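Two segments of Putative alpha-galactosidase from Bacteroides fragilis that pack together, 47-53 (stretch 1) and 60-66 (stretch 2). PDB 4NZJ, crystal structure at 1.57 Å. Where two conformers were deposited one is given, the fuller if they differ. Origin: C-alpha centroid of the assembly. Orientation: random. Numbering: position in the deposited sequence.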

# COMPACT_ATOMS: atom_id res chain seq x y z
N LYS A 47 23.31 -14.95 5.39
CA LYS A 47 22.63 -15.79 4.41
C LYS A 47 21.92 -14.98 3.32
O LYS A 47 20.88 -15.40 2.81
CB LYS A 47 21.64 -16.76 5.09
CG LYS A 47 22.26 -17.62 6.19
CD LYS A 47 23.30 -18.58 5.63
N LEU A 48 22.47 -13.82 2.98
CA LEU A 48 21.96 -13.07 1.84
C LEU A 48 22.32 -13.87 0.59
O LEU A 48 23.49 -14.18 0.38
CB LEU A 48 22.57 -11.67 1.77
CG LEU A 48 21.93 -10.74 0.73
CD1 LEU A 48 20.50 -10.39 1.11
CD2 LEU A 48 22.76 -9.48 0.56
N PRO A 49 21.32 -14.22 -0.24
CA PRO A 49 21.61 -15.13 -1.34
C PRO A 49 22.51 -14.54 -2.43
O PRO A 49 22.53 -13.32 -2.64
CB PRO A 49 20.23 -15.43 -1.93
CG PRO A 49 19.25 -15.03 -0.90
CD PRO A 49 19.88 -13.92 -0.13
N GLU A 50 23.22 -15.42 -3.11
CA GLU A 50 24.03 -15.06 -4.26
C GLU A 50 23.16 -14.34 -5.29
O GLU A 50 22.06 -14.80 -5.60
CB GLU A 50 24.65 -16.31 -4.87
CG GLU A 50 25.44 -16.10 -6.15
CD GLU A 50 26.06 -17.39 -6.66
OE1 GLU A 50 26.51 -18.21 -5.83
OE2 GLU A 50 26.08 -17.60 -7.88
N GLY A 51 23.66 -13.23 -5.80
CA GLY A 51 22.89 -12.38 -6.70
C GLY A 51 22.56 -11.04 -6.07
O GLY A 51 22.36 -10.05 -6.77
N LEU A 52 22.50 -11.02 -4.74
CA LEU A 52 22.17 -9.81 -3.99
C LEU A 52 23.33 -9.35 -3.13
O LEU A 52 24.19 -10.14 -2.74
CB LEU A 52 20.95 -10.05 -3.09
CG LEU A 52 19.66 -10.48 -3.80
CD1 LEU A 52 18.54 -10.67 -2.79
CD2 LEU A 52 19.26 -9.46 -4.86
N GLU A 53 23.35 -8.05 -2.87
CA GLU A 53 24.33 -7.45 -1.98
C GLU A 53 23.64 -6.38 -1.14
O GLU A 53 22.70 -5.73 -1.60
CB GLU A 53 25.47 -6.82 -2.77
CG GLU A 53 26.66 -6.43 -1.92
CD GLU A 53 27.81 -5.91 -2.75
OE1 GLU A 53 27.61 -4.91 -3.48
OE2 GLU A 53 28.91 -6.49 -2.67
N ILE A 60 20.24 -0.68 1.75
CA ILE A 60 19.60 -1.17 0.53
C ILE A 60 20.18 -2.50 0.07
O ILE A 60 21.39 -2.63 -0.12
CB ILE A 60 19.71 -0.14 -0.61
CG1 ILE A 60 19.01 1.16 -0.22
CG2 ILE A 60 19.12 -0.72 -1.90
CD1 ILE A 60 19.25 2.32 -1.17
N ILE A 61 19.30 -3.48 -0.10
CA ILE A 61 19.64 -4.76 -0.72
C ILE A 61 19.35 -4.62 -2.21
O ILE A 61 18.24 -4.25 -2.58
CB ILE A 61 18.78 -5.90 -0.17
CG1 ILE A 61 18.98 -6.06 1.34
CG2 ILE A 61 19.07 -7.21 -0.91
CD1 ILE A 61 18.00 -7.02 1.99
N SER A 62 20.32 -4.94 -3.05
CA SER A 62 20.10 -4.85 -4.50
C SER A 62 20.83 -5.95 -5.26
O SER A 62 21.78 -6.54 -4.75
CB SER A 62 20.55 -3.49 -5.02
OG SER A 62 21.94 -3.32 -4.89
N GLY A 63 20.36 -6.20 -6.47
CA GLY A 63 20.98 -7.18 -7.36
C GLY A 63 19.96 -7.88 -8.22
O GLY A 63 18.91 -7.31 -8.55
N VAL A 64 20.27 -9.12 -8.60
CA VAL A 64 19.39 -9.96 -9.40
C VAL A 64 19.50 -11.40 -8.91
O VAL A 64 20.60 -11.91 -8.75
CB VAL A 64 19.77 -9.92 -10.89
CG1 VAL A 64 18.91 -10.88 -11.70
CG2 VAL A 64 19.65 -8.50 -11.45
N MSE A 65 18.35 -12.04 -8.67
CA MSE A 65 18.35 -13.45 -8.30
C MSE A 65 17.82 -14.24 -9.47
O MSE A 65 16.79 -13.90 -10.05
CB MSE A 65 17.57 -13.68 -7.01
CG MSE A 65 18.38 -13.11 -5.85
SE MSE A 65 17.62 -13.68 -4.13
CE MSE A 65 17.84 -15.61 -4.43
N THR A 66 18.53 -15.31 -9.82
CA THR A 66 18.19 -16.10 -11.00
C THR A 66 17.51 -17.43 -10.68
O THR A 66 16.92 -18.04 -11.57
CB THR A 66 19.43 -16.35 -11.87
OG1 THR A 66 20.46 -16.97 -11.09
CG2 THR A 66 19.96 -15.04 -12.44
O HOH W 1 21.08 -15.61 -8.17

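Lys47 makes no contact; the interface begins at Leu48, whose CA-to-CB bond points toward stretch 2 and whose CD1 lies 4.0 Å from Ile61 CG2. Pro49, buried, sets its CB 3.5 Å from CE of selenomethionine Met65, and it opens a type II turn closed by Leu52 N donating to Pro49 O (3.1 Å). At Glu50 the extended side chain stays clear of stretch 2, and the backbone does the work: water 1 donates to Glu50 O (2.9 Å) and accepts from Thr66 N (3.1 Å), bridging the stretches. Gly51 has phi/psi of 112/-26°, and an ideal CB there would fall 2.2 Å from Val64 O, so glycine fits. Gly51 O accepts a hydrogen bond from Val64 N (2.9 Å, 146°) and meets Gly63 CA at 3.2 Å. Leu52 pairs with Gly63 as an antiparallel, non-hydrogen-bonded bridge, CA to CA 4.4 Å; an ideal CB on Gly63 would lie 3.0 Å from Leu52 CA and 1.9 Å from Gly51 O. With chi1 m and chi2 t, Leu52 brings CD1 to 3.4 Å from Met65 SE and 4.0 Å from Ile61 CG2, completing an apolar cluster. Glu53 closes the ladder through reciprocal bonds with Ser62: Glu53 N to Ser62 O (2.9 Å, 156°) and Ser62 N to Glu53 O (2.9 Å, 165°). Its exposed carboxylate leads away. Together the stretches bury 446 Å².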